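Local structure of period circadian protein homolog 2 (Mus musculus, 3GDI) at residues Ala59-Val62 with Glu63-Pro67; Tyr76-Pro79 with Tyr80-Pro83; Ile160-Glu163 with Lys164-Phe167; Ala214-Lys217 with Lys218-Gln221; His290-Val293 with Gln294-Thr297. The protein acts in the mammalian circadian clock as a regulator of transcription, its tandem PAS domains probably serving to pair it with itself and with partner proteins. All blocks are in the same frame, centred on the assembly; numbering follows the deposited sequence.

Contact 1: Ala59-Val62 with Glu63-Pro67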
loop_
_atom_site.group_PDB
_atom_site.type_symbol
_atom_site.label_atom_id
_atom_site.label_comp_id
_atom_site.label_asym_id
_atom_site.label_seq_id
_atom_site.Cartn_x
_atom_site.Cartn_y
_atom_site.Cartn_z
ATOM N N ALA A 59 -10.431 -1.509 -28.574
ATOM C CA ALA A 59 -11.481 -1.505 -27.549
ATOM C C ALA A 59 -10.878 -0.931 -26.271
ATOM O O ALA A 59 -9.925 -0.154 -26.321
ATOM C CB ALA A 59 -11.964 -2.918 -27.295
ATOM N N LYS A 60 -11.431 -1.299 -25.122
ATOM C CA LYS A 60 -10.866 -0.816 -23.869
ATOM C C LYS A 60 -9.645 -1.693 -23.563
ATOM O O LYS A 60 -9.732 -2.918 -23.588
ATOM C CB LYS A 60 -11.889 -0.907 -22.733
ATOM C CG LYS A 60 -13.144 -0.067 -22.956
ATOM C CD LYS A 60 -13.948 0.119 -21.670
ATOM C CE LYS A 60 -14.275 -1.205 -20.992
ATOM N NZ LYS A 60 -14.946 -1.002 -19.670
ATOM N N PHE A 61 -8.504 -1.070 -23.298
ATOM C CA PHE A 61 -7.292 -1.831 -23.008
ATOM C C PHE A 61 -7.452 -2.757 -21.809
ATOM O O PHE A 61 -6.908 -3.857 -21.803
ATOM C CB PHE A 61 -6.111 -0.900 -22.755
ATOM C CG PHE A 61 -4.808 -1.622 -22.535
ATOM C CD1 PHE A 61 -4.219 -2.350 -23.563
ATOM C CD2 PHE A 61 -4.161 -1.566 -21.305
ATOM C CE1 PHE A 61 -2.998 -3.010 -23.370
ATOM C CE2 PHE A 61 -2.951 -2.216 -21.101
ATOM C CZ PHE A 61 -2.363 -2.941 -22.136
ATOM N N VAL A 62 -8.190 -2.329 -20.792
ATOM C CA VAL A 62 -8.345 -3.179 -19.617
ATOM C C VAL A 62 -8.959 -4.538 -19.928
ATOM O O VAL A 62 -8.713 -5.506 -19.212
ATOM C CB VAL A 62 -9.173 -2.488 -18.488
ATOM C CG1 VAL A 62 -8.356 -1.382 -17.862
ATOM C CG2 VAL A 62 -10.477 -1.941 -19.032
ATOM N N GLU A 63 -9.737 -4.627 -20.999
ATOM C CA GLU A 63 -10.371 -5.895 -21.344
ATOM C C GLU A 63 -9.383 -7.008 -21.705
ATOM O O GLU A 63 -9.751 -8.181 -21.697
ATOM C CB GLU A 63 -11.380 -5.687 -22.474
ATOM C CG GLU A 63 -12.202 -4.428 -22.277
ATOM C CD GLU A 63 -13.439 -4.370 -23.143
ATOM O OE1 GLU A 63 -14.480 -4.912 -22.711
ATOM O OE2 GLU A 63 -13.368 -3.782 -24.250
ATOM N N PHE A 64 -8.135 -6.645 -22.007
ATOM C CA PHE A 64 -7.100 -7.631 -22.347
ATOM C C PHE A 64 -6.155 -7.929 -21.181
ATOM O O PHE A 64 -5.108 -8.543 -21.373
ATOM C CB PHE A 64 -6.262 -7.158 -23.535
ATOM C CG PHE A 64 -7.070 -6.755 -24.718
ATOM C CD1 PHE A 64 -7.366 -5.416 -24.944
ATOM C CD2 PHE A 64 -7.596 -7.717 -25.574
ATOM C CE1 PHE A 64 -8.180 -5.040 -26.003
ATOM C CE2 PHE A 64 -8.413 -7.352 -26.634
ATOM C CZ PHE A 64 -8.706 -6.011 -26.848
ATOM N N LEU A 65 -6.527 -7.485 -19.985
ATOM C CA LEU A 65 -5.735 -7.689 -18.773
ATOM C C LEU A 65 -6.350 -8.779 -17.900
ATOM O O LEU A 65 -7.543 -9.068 -17.996
ATOM C CB LEU A 65 -5.692 -6.399 -17.947
ATOM C CG LEU A 65 -4.664 -5.287 -18.142
ATOM C CD1 LEU A 65 -4.011 -5.386 -19.498
ATOM C CD2 LEU A 65 -5.362 -3.948 -17.939
ATOM N N ALA A 66 -5.536 -9.386 -17.048
ATOM C CA ALA A 66 -6.058 -10.386 -16.138
ATOM C C ALA A 66 -7.092 -9.591 -15.338
ATOM O O ALA A 66 -6.858 -8.429 -14.994
ATOM C CB ALA A 66 -4.953 -10.891 -15.232
ATOM N N PRO A 67 -8.254 -10.192 -15.048
ATOM C CA PRO A 67 -9.284 -9.474 -14.287
ATOM C C PRO A 67 -8.816 -8.901 -12.947
ATOM O O PRO A 67 -9.321 -7.874 -12.500
ATOM C CB PRO A 67 -10.388 -10.520 -14.133
ATOM C CG PRO A 67 -10.258 -11.317 -15.414
ATOM C CD PRO A 67 -8.754 -11.504 -15.498
HETATM O O HOH W 1 -9.916 -7.908 -18.191
#
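E63 folds back over K60, and the two side chains pass each other at a slant. Its carboxylate takes the backbone amide of K60 in a bond from K60 N to E63 OE2 of 3.3 Å, met on the anti side of the oxygen and somewhat out of the carboxylate plane. The same OE2 lies 3.5 Å from A59 CB, while E63 CG rests on K60 CB at 3.6 Å. K60 bends at chi3 (-53°), which turns CE beside E63 CD; the charged ends stay apart, with K60 NZ 5.0 Å from E63 OE1. On the buried side, L65 meets two residues of the earlier segment with its two branches. CD1 approaches F61 CE2 at 3.7 Å, the two side chains crossing at about a right angle, and CD2 touches V62 CG1. With an alanine here in place of the leucine, a gap is likely to open between the F61 ring and V62. F64 brings the edge of its ring to F61 O. Underneath, the amides of E63, F64 and L65 bond to the carbonyls three residues back, in 3-10 fashion. L65 and V62 also pack on F73 of helix 70-76, and F61 on I38. A water donates to both V62 O and L65 O (2.6 Å to the latter), so V62 O serves two donors as the turn ends. The chemistry thus divides: apolar branches on the inner side, and outside a glutamate whose negative charge goes to a backbone amide, with the nearby lysine probably adding only a diffuse attraction.

Contact 2: Tyr76-Pro79 with Tyr80-Pro83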
loop_
_atom_site.group_PDB
_atom_site.type_symbol
_atom_site.label_atom_id
_atom_site.label_comp_id
_atom_site.label_asym_id
_atom_site.label_seq_id
_atom_site.Cartn_x
_atom_site.Cartn_y
_atom_site.Cartn_z
ATOM N N TYR A 76 -2.461 2.808 -10.984
ATOM C CA TYR A 76 -1.202 3.370 -11.452
ATOM C C TYR A 76 -1.338 4.279 -12.668
ATOM O O TYR A 76 -0.357 4.861 -13.118
ATOM C CB TYR A 76 -0.213 2.245 -11.770
ATOM C CG TYR A 76 0.435 1.605 -10.553
ATOM C CD1 TYR A 76 1.492 2.237 -9.880
ATOM C CD2 TYR A 76 0.003 0.365 -10.078
ATOM C CE1 TYR A 76 2.106 1.647 -8.768
ATOM C CE2 TYR A 76 0.611 -0.236 -8.964
ATOM C CZ TYR A 76 1.662 0.415 -8.315
ATOM O OH TYR A 76 2.252 -0.168 -7.217
ATOM N N THR A 77 -2.544 4.398 -13.205
ATOM C CA THR A 77 -2.762 5.245 -14.372
ATOM C C THR A 77 -3.645 6.414 -13.979
ATOM O O THR A 77 -4.087 7.190 -14.824
ATOM C CB THR A 77 -3.429 4.459 -15.533
ATOM O OG1 THR A 77 -4.655 3.873 -15.080
ATOM C CG2 THR A 77 -2.507 3.361 -16.036
ATOM N N THR A 78 -3.895 6.527 -12.678
ATOM C CA THR A 78 -4.706 7.605 -12.123
ATOM C C THR A 78 -4.040 8.933 -12.473
ATOM O O THR A 78 -2.840 9.103 -12.264
ATOM C CB THR A 78 -4.800 7.489 -10.587
ATOM O OG1 THR A 78 -5.312 6.197 -10.232
ATOM C CG2 THR A 78 -5.712 8.561 -10.028
ATOM N N PRO A 79 -4.812 9.890 -13.014
ATOM C CA PRO A 79 -4.336 11.220 -13.412
ATOM C C PRO A 79 -3.395 11.946 -12.449
ATOM O O PRO A 79 -2.278 12.288 -12.833
ATOM C CB PRO A 79 -5.630 11.982 -13.644
ATOM C CG PRO A 79 -6.492 10.928 -14.250
ATOM C CD PRO A 79 -6.240 9.736 -13.343
ATOM N N TYR A 80 -3.823 12.186 -11.210
ATOM C CA TYR A 80 -2.956 12.898 -10.270
ATOM C C TYR A 80 -1.626 12.186 -10.022
ATOM O O TYR A 80 -0.841 12.594 -9.169
ATOM C CB TYR A 80 -3.675 13.169 -8.939
ATOM C CG TYR A 80 -3.933 11.959 -8.067
ATOM C CD1 TYR A 80 -5.233 11.578 -7.742
ATOM C CD2 TYR A 80 -2.877 11.220 -7.531
ATOM C CE1 TYR A 80 -5.478 10.493 -6.903
ATOM C CE2 TYR A 80 -3.111 10.135 -6.695
ATOM C CZ TYR A 80 -4.411 9.777 -6.384
ATOM O OH TYR A 80 -4.640 8.698 -5.562
ATOM N N LYS A 81 -1.386 11.114 -10.766
ATOM C CA LYS A 81 -0.136 10.370 -10.668
ATOM C C LYS A 81 0.492 10.474 -12.046
ATOM O O LYS A 81 0.109 11.330 -12.845
ATOM C CB LYS A 81 -0.390 8.899 -10.341
ATOM C CG LYS A 81 -1.121 8.664 -9.038
ATOM C CD LYS A 81 -1.357 7.185 -8.799
ATOM C CE LYS A 81 -2.132 6.962 -7.511
ATOM N NZ LYS A 81 -2.468 5.529 -7.279
ATOM N N LEU A 82 1.448 9.602 -12.331
ATOM C CA LEU A 82 2.104 9.603 -13.635
ATOM C C LEU A 82 2.841 10.909 -13.913
ATOM O O LEU A 82 2.492 11.966 -13.384
ATOM C CB LEU A 82 1.080 9.397 -14.756
ATOM C CG LEU A 82 -0.242 8.700 -14.445
ATOM C CD1 LEU A 82 -1.387 9.619 -14.851
ATOM C CD2 LEU A 82 -0.318 7.373 -15.181
ATOM N N PRO A 83 3.888 10.842 -14.748
ATOM C CA PRO A 83 4.667 12.027 -15.102
ATOM C C PRO A 83 4.448 12.398 -16.572
ATOM O O PRO A 83 4.470 11.531 -17.451
ATOM C CB PRO A 83 6.089 11.572 -14.838
ATOM C CG PRO A 83 6.054 10.173 -15.384
ATOM C CD PRO A 83 4.697 9.623 -14.940
#
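T78 and Y80 make the clearest side-chain contact here, a CH-pi interaction: T78 CG2 sits over one face of the Y80 ring, offset toward its rim, 3.9 Å from the centroid.

Side-chain hydrogen bonds all lead out of the two segments. In T78, CG2 is anti to the backbone N, and the hydroxyl, on the other branch beside that N, bonds to H74 O and S75 O of helix 70-76. K81 NZ also bonds to S75 O, and Y80 OH bonds to E197 O of the second subunit.

Among apolar contacts, the extended chain of K81 slants past T78, with K81 CD 3.9 Å from T78 CB. L82 turns inward under the loop, its CD2 against the backbone of Y76 and T77, and packs on P127 of strand 121-131; its unusual torsions suggest a less certain placement. P79 rests on L33.

The backbone supplies one hydrogen bond between the segments, from K81 N to T78 O at 2.9 Å, although the position of K81 N is itself somewhat doubtful.

That bond closes a type I beta turn from T78 to K81, with P79 and Y80 at its corners. It turns the chain in the loop that follows helix 70-76 of the PAS-A domain and offers a tyrosine to the dimer partner.

Contact 3: Ile160-Glu163 with Lys164-Phe167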
loop_
_atom_site.group_PDB
_atom_site.type_symbol
_atom_site.label_atom_id
_atom_site.label_comp_id
_atom_site.label_asym_id
_atom_site.label_seq_id
_atom_site.Cartn_x
_atom_site.Cartn_y
_atom_site.Cartn_z
ATOM N N ILE A 160 19.556 -14.612 -15.468
ATOM C CA ILE A 160 20.099 -13.582 -14.591
ATOM C C ILE A 160 21.293 -14.158 -13.825
ATOM O O ILE A 160 21.181 -15.185 -13.154
ATOM C CB ILE A 160 19.034 -13.096 -13.566
ATOM C CG1 ILE A 160 17.831 -12.506 -14.302
ATOM C CG2 ILE A 160 19.636 -12.058 -12.628
ATOM C CD1 ILE A 160 16.778 -11.921 -13.388
ATOM N N PRO A 161 22.459 -13.508 -13.924
ATOM C CA PRO A 161 23.628 -14.024 -13.203
ATOM C C PRO A 161 23.299 -14.250 -11.718
ATOM O O PRO A 161 22.733 -13.382 -11.057
ATOM C CB PRO A 161 24.671 -12.924 -13.414
ATOM C CG PRO A 161 24.301 -12.369 -14.752
ATOM C CD PRO A 161 22.796 -12.285 -14.675
ATOM N N PRO A 162 23.656 -15.422 -11.178
ATOM C CA PRO A 162 23.385 -15.737 -9.773
ATOM C C PRO A 162 23.809 -14.679 -8.751
ATOM O O PRO A 162 23.170 -14.530 -7.712
ATOM C CB PRO A 162 24.118 -17.062 -9.577
ATOM C CG PRO A 162 23.968 -17.712 -10.913
ATOM C CD PRO A 162 24.295 -16.566 -11.852
ATOM N N GLU A 163 24.881 -13.947 -9.040
ATOM C CA GLU A 163 25.370 -12.929 -8.113
ATOM C C GLU A 163 24.489 -11.688 -8.139
ATOM O O GLU A 163 24.680 -10.763 -7.345
ATOM C CB GLU A 163 26.809 -12.522 -8.458
ATOM C CG GLU A 163 27.700 -13.664 -8.902
ATOM C CD GLU A 163 27.370 -14.140 -10.307
ATOM O OE1 GLU A 163 27.479 -13.324 -11.247
ATOM O OE2 GLU A 163 26.997 -15.324 -10.467
ATOM N N LYS A 164 23.530 -11.666 -9.056
ATOM C CA LYS A 164 22.643 -10.525 -9.175
ATOM C C LYS A 164 21.168 -10.887 -9.042
ATOM O O LYS A 164 20.300 -10.087 -9.365
ATOM C CB LYS A 164 22.893 -9.821 -10.504
ATOM C CG LYS A 164 24.341 -9.371 -10.688
ATOM C CD LYS A 164 24.496 -8.504 -11.939
ATOM C CE LYS A 164 25.934 -8.049 -12.149
ATOM N NZ LYS A 164 26.033 -7.052 -13.260
ATOM N N ARG A 165 20.891 -12.097 -8.569
ATOM C CA ARG A 165 19.517 -12.543 -8.374
ATOM C C ARG A 165 19.156 -12.076 -6.983
ATOM O O ARG A 165 19.051 -12.862 -6.053
ATOM C CB ARG A 165 19.436 -14.070 -8.482
ATOM C CG ARG A 165 20.197 -14.570 -9.686
ATOM C CD ARG A 165 19.522 -15.697 -10.418
ATOM N NE ARG A 165 19.666 -16.973 -9.731
ATOM C CZ ARG A 165 19.648 -18.151 -10.350
ATOM N NH1 ARG A 165 19.503 -18.216 -11.669
ATOM N NH2 ARG A 165 19.760 -19.266 -9.643
ATOM N N ILE A 166 18.988 -10.768 -6.863
ATOM C CA ILE A 166 18.679 -10.114 -5.604
ATOM C C ILE A 166 17.377 -9.334 -5.661
ATOM O O ILE A 166 17.146 -8.541 -6.573
ATOM C CB ILE A 166 19.815 -9.117 -5.234
ATOM C CG1 ILE A 166 21.139 -9.870 -5.132
ATOM C CG2 ILE A 166 19.490 -8.370 -3.924
ATOM C CD1 ILE A 166 22.321 -8.968 -4.852
ATOM N N PHE A 167 16.522 -9.563 -4.679
ATOM C CA PHE A 167 15.269 -8.822 -4.596
ATOM C C PHE A 167 14.983 -8.520 -3.120
ATOM O O PHE A 167 15.530 -9.175 -2.229
ATOM C CB PHE A 167 14.113 -9.609 -5.223
ATOM C CG PHE A 167 13.702 -10.802 -4.441
ATOM C CD1 PHE A 167 14.395 -11.997 -4.561
ATOM C CD2 PHE A 167 12.605 -10.741 -3.599
ATOM C CE1 PHE A 167 13.999 -13.132 -3.852
ATOM C CE2 PHE A 167 12.192 -11.859 -2.880
ATOM C CZ PHE A 167 12.890 -13.063 -3.004
#
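A 3-10 turn at P162 and E163, followed by an inverse gamma turn centred on R165, leads the linker between the two PAS domains into strand 166-171. The turn is closed by K164 N bonding to P161 O at 2.8 Å, the donor standing above the carbonyl plane. R165 N adds a weak bond to P162 O (3.4 Å), and I166 N reaches back weakly to K164 O across the gamma turn. R165 does most of the side-chain work. Bent at chi2 and chi3 (-77° at the latter), it doubles back under the prolines: CG lies 3.1 Å from P161 O, and CD 3.2 Å from I160 O. Farther out, P162 CG sits over one face of the guanidinium, 4.4 Å from R165 CZ. I160 crosses the arginine at a slant, its CG2 3.9 Å from R165 CG. Beyond the turn, R165 also packs on Y155 and on L187 of helix 184-188, and its backbone pairs with V268 of strand 259-268. Were this arginine replaced by alanine, the P162 ring and I160 would probably lose the aliphatic chain they rest on, and the turn would be freer to shift. Chemically, the arginine acts here largely through its carbons: methylenes lie close to carbonyl oxygens, while NE, buried by the contact, has no hydrogen-bonding partner in the model, a cost the packing presumably has to repay.

Contact 4: Ala214-Lys217 with Lys218-Gln221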
loop_
_atom_site.group_PDB
_atom_site.type_symbol
_atom_site.label_atom_id
_atom_site.label_comp_id
_atom_site.label_asym_id
_atom_site.label_seq_id
_atom_site.Cartn_x
_atom_site.Cartn_y
_atom_site.Cartn_z
ATOM N N ALA A 214 12.380 -16.676 15.508
ATOM C CA ALA A 214 13.717 -16.356 15.990
ATOM C C ALA A 214 14.313 -15.220 15.183
ATOM O O ALA A 214 15.085 -14.412 15.690
ATOM C CB ALA A 214 14.616 -17.581 15.899
ATOM N N ILE A 215 13.953 -15.153 13.915
ATOM C CA ILE A 215 14.482 -14.101 13.079
ATOM C C ILE A 215 13.976 -12.755 13.560
ATOM O O ILE A 215 14.740 -11.803 13.651
ATOM C CB ILE A 215 14.103 -14.336 11.612
ATOM C CG1 ILE A 215 14.897 -15.531 11.088
ATOM C CG2 ILE A 215 14.391 -13.105 10.785
ATOM C CD1 ILE A 215 14.309 -16.171 9.837
ATOM N N HIS A 216 12.694 -12.660 13.889
ATOM C CA HIS A 216 12.198 -11.373 14.346
ATOM C C HIS A 216 12.777 -10.976 15.699
ATOM O O HIS A 216 13.048 -9.799 15.933
ATOM C CB HIS A 216 10.670 -11.352 14.347
ATOM C CG HIS A 216 10.085 -11.344 12.971
ATOM N ND1 HIS A 216 10.119 -12.445 12.143
ATOM C CD2 HIS A 216 9.547 -10.342 12.238
ATOM C CE1 HIS A 216 9.633 -12.121 10.959
ATOM N NE2 HIS A 216 9.281 -10.848 10.989
ATOM N N LYS A 217 12.997 -11.954 16.572
ATOM C CA LYS A 217 13.585 -11.676 17.880
ATOM C C LYS A 217 14.957 -11.035 17.692
ATOM O O LYS A 217 15.304 -10.080 18.384
ATOM C CB LYS A 217 13.725 -12.959 18.698
ATOM C CG LYS A 217 12.397 -13.580 19.054
ATOM C CD LYS A 217 12.509 -14.531 20.231
ATOM C CE LYS A 217 11.119 -14.899 20.750
ATOM N NZ LYS A 217 11.179 -15.841 21.899
ATOM N N LYS A 218 15.737 -11.556 16.750
ATOM C CA LYS A 218 17.049 -10.987 16.504
ATOM C C LYS A 218 16.911 -9.621 15.841
ATOM O O LYS A 218 17.714 -8.723 16.091
ATOM C CB LYS A 218 17.893 -11.899 15.612
ATOM C CG LYS A 218 18.172 -13.268 16.208
ATOM C CD LYS A 218 19.168 -14.061 15.349
ATOM C CE LYS A 218 19.341 -15.508 15.841
ATOM N NZ LYS A 218 19.840 -15.596 17.245
ATOM N N ILE A 219 15.894 -9.459 14.999
ATOM C CA ILE A 219 15.702 -8.191 14.305
ATOM C C ILE A 219 15.481 -7.012 15.239
ATOM O O ILE A 219 16.124 -5.980 15.089
ATOM C CB ILE A 219 14.516 -8.246 13.318
ATOM C CG1 ILE A 219 14.865 -9.147 12.131
ATOM C CG2 ILE A 219 14.178 -6.848 12.833
ATOM C CD1 ILE A 219 13.742 -9.274 11.123
ATOM N N LEU A 220 14.576 -7.139 16.200
ATOM C CA LEU A 220 14.358 -6.005 17.076
ATOM C C LEU A 220 15.508 -5.918 18.067
ATOM O O LEU A 220 15.809 -4.847 18.596
ATOM C CB LEU A 220 12.999 -6.096 17.790
ATOM C CG LEU A 220 12.825 -6.919 19.064
ATOM C CD1 LEU A 220 11.428 -6.663 19.623
ATOM C CD2 LEU A 220 13.041 -8.387 18.767
ATOM N N GLN A 221 16.168 -7.046 18.293
ATOM C CA GLN A 221 17.310 -7.085 19.192
ATOM C C GLN A 221 18.471 -6.351 18.517
ATOM O O GLN A 221 19.227 -5.630 19.163
ATOM C CB GLN A 221 17.695 -8.540 19.475
ATOM C CG GLN A 221 18.976 -8.727 20.273
ATOM C CD GLN A 221 19.487 -10.169 20.244
ATOM O OE1 GLN A 221 20.575 -10.465 20.749
ATOM N NE2 GLN A 221 18.704 -11.068 19.649
#
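I219 N bonds to I215 O at 2.9 Å, the shortest of the backbone links that join these two turns of helix 209-221. K218 N to A214 O and L220 N to H216 O are both 3.1 Å, the latter donor lying nearly in line with the carbonyl. Q221 N to K217 O is longer, at 3.2 Å, and less sure, since K217 O is crowded in the model. H216 is the polar side chain that matters: its ND1 bonds back to M212 O, one turn earlier, and its NE2 bonds to NE2 of H171 on strand 166-171. The two bonds fix the rotation of the imidazole about both of its torsions.

I219 CD1 stands over one face of that ring, 4.5 Å from H216 CD2. It also meets I215 CG2 at 3.9 Å, so a single methyl lies against both residues. I219 CG1 is anti to its own carbonyl carbon (chi1 -70°), a torsion that swings the branch back along the helix and over I215 O, 3.1 Å from CG1. Outward from this row, I215 and I219 both pack on W248 of strand 241-252, and H216 and I219 on I262 of strand 259-268. On the other flank, K218 lays CG 3.3 Å from A214 O before its chain leads away to solvent, while K217 extends from the helix and touches L303.

The helix is thus amphipathic: isoleucines line the sheet, lysines face outward. Because a carbonyl can only accept, H216 ND1 probably carries a proton, and the buried imidazole has both nitrogens satisfied.

Contact 5: His290-Val293 with Gln294-Thr297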
loop_
_atom_site.group_PDB
_atom_site.type_symbol
_atom_site.label_atom_id
_atom_site.label_comp_id
_atom_site.label_asym_id
_atom_site.label_seq_id
_atom_site.Cartn_x
_atom_site.Cartn_y
_atom_site.Cartn_z
ATOM N N HIS A 290 -4.627 -22.105 7.221
ATOM C CA HIS A 290 -3.352 -21.661 7.770
ATOM C C HIS A 290 -3.395 -21.806 9.294
ATOM O O HIS A 290 -3.148 -20.849 10.029
ATOM C CB HIS A 290 -3.125 -20.192 7.405
ATOM C CG HIS A 290 -3.449 -19.863 5.979
ATOM N ND1 HIS A 290 -3.644 -18.569 5.542
ATOM C CD2 HIS A 290 -3.599 -20.654 4.889
ATOM C CE1 HIS A 290 -3.900 -18.577 4.246
ATOM N NE2 HIS A 290 -3.879 -19.830 3.826
ATOM N N PRO A 291 -3.707 -23.014 9.785
ATOM C CA PRO A 291 -3.787 -23.287 11.224
ATOM C C PRO A 291 -2.651 -22.664 12.027
ATOM O O PRO A 291 -2.858 -21.772 12.850
ATOM C CB PRO A 291 -3.745 -24.810 11.283
ATOM C CG PRO A 291 -4.422 -25.209 10.006
ATOM C CD PRO A 291 -3.816 -24.261 9.007
ATOM N N SER A 292 -1.448 -23.155 11.766
ATOM C CA SER A 292 -0.252 -22.699 12.452
ATOM C C SER A 292 0.217 -21.309 12.035
ATOM O O SER A 292 0.814 -20.592 12.838
ATOM C CB SER A 292 0.869 -23.710 12.227
ATOM O OG SER A 292 0.430 -25.009 12.572
ATOM N N VAL A 293 -0.042 -20.925 10.789
ATOM C CA VAL A 293 0.380 -19.611 10.317
ATOM C C VAL A 293 -0.258 -18.498 11.131
ATOM O O VAL A 293 0.424 -17.567 11.547
ATOM C CB VAL A 293 0.048 -19.406 8.830
ATOM C CG1 VAL A 293 0.296 -17.962 8.425
ATOM C CG2 VAL A 293 0.913 -20.319 7.992
ATOM N N GLN A 294 -1.562 -18.590 11.364
ATOM C CA GLN A 294 -2.259 -17.574 12.145
ATOM C C GLN A 294 -1.593 -17.455 13.513
ATOM O O GLN A 294 -1.257 -16.364 13.965
ATOM C CB GLN A 294 -3.726 -17.960 12.331
ATOM C CG GLN A 294 -4.496 -18.166 11.035
ATOM C CD GLN A 294 -5.908 -18.678 11.277
ATOM O OE1 GLN A 294 -6.669 -18.912 10.337
ATOM N NE2 GLN A 294 -6.263 -18.852 12.546
ATOM N N GLU A 295 -1.407 -18.599 14.156
ATOM C CA GLU A 295 -0.789 -18.677 15.473
ATOM C C GLU A 295 0.581 -18.011 15.531
ATOM O O GLU A 295 0.841 -17.166 16.392
ATOM C CB GLU A 295 -0.638 -20.145 15.887
ATOM C CG GLU A 295 0.171 -20.355 17.168
ATOM C CD GLU A 295 0.763 -21.759 17.276
ATOM O OE1 GLU A 295 1.443 -22.042 18.291
ATOM O OE2 GLU A 295 0.553 -22.574 16.348
ATOM N N LEU A 296 1.460 -18.416 14.621
ATOM C CA LEU A 296 2.819 -17.894 14.565
ATOM C C LEU A 296 2.832 -16.406 14.209
ATOM O O LEU A 296 3.678 -15.648 14.680
ATOM C CB LEU A 296 3.628 -18.691 13.538
ATOM C CG LEU A 296 5.055 -19.092 13.915
ATOM C CD1 LEU A 296 5.863 -17.861 14.282
ATOM C CD2 LEU A 296 5.019 -20.059 15.083
ATOM N N THR A 297 1.879 -16.000 13.376
ATOM C CA THR A 297 1.768 -14.620 12.951
ATOM C C THR A 297 1.463 -13.705 14.132
ATOM O O THR A 297 2.229 -12.794 14.425
ATOM C CB THR A 297 0.673 -14.475 11.863
ATOM O OG1 THR A 297 1.147 -15.035 10.632
ATOM C CG2 THR A 297 0.308 -13.020 11.644
#
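T297 and V293 are joined by two hydrogen bonds on one acceptor. Both T297 N and T297 OG1 donate to V293 O, OG1 at 2.8 Å, and they come to it from opposite faces of the carbonyl plane. The hydroxyl gets there because OG1 lies anti to the carbonyl carbon of T297 (chi1 -73°), turned back toward the preceding turn. Two further backbone bonds run along the helix: Q294 N to H290 O at 3.1 Å and almost straight (173°), and L296 N to S292 O at 2.9 Å. Between them P291 O stands 3.7 Å from E295 N, so the first turn is stretched at that rung. H290 occupies the N-cap position, and its carbonyl receives the first of these bonds.

The remaining side-chain contacts are van der Waals touches of carbon on oxygen. V293 CG1 lies 3.8 Å from T297 OG1, the two side chains crossing at a slant. Q294 runs back along the first turn, its CG 3.2 Å from H290 O. E295 reaches toward the helix start and brings OE2 equally near S292 CA and S292 O, 4.0 Å from each; a negative charge so close to the amino end probably suits the helix dipole, even with that carbonyl oxygen nearby.

The buried side is given to other helices. V293, L296 and T297 all pack on L201 of helix 200-203, while V293 also meets R209 and L296 meets L213, both on helix 209-221. H290 touches V202 and, across the dimer, Y80 of the second subunit. The helix thus packs on helices 200-203 and 209-221, and the N-cap residue alone of this contact reaches the second subunit.

How the contacts relate
The five contacts follow in series along the chain. Contact 1 precedes helix 70-76 of the PAS-A domain and contact 2 takes up the chain toward its end, their centres about 18 Å apart, beside the sheet that contains strands 104-108 and 121-131. Contact 3 leads into strand 166-171 of the second sheet, and its centre is about 33 Å from that of contact 1, on the far side of the chain's centre. Contacts 4 and 5 sit on helices 209-221 and 291-303, which pack together, with centres about 18 Å apart. The centres of contacts 2 and 5 lie about 38 Å apart within one chain, yet in the dimer the PAS-A loop of one subunit meets the start of helix 291-303 of the other.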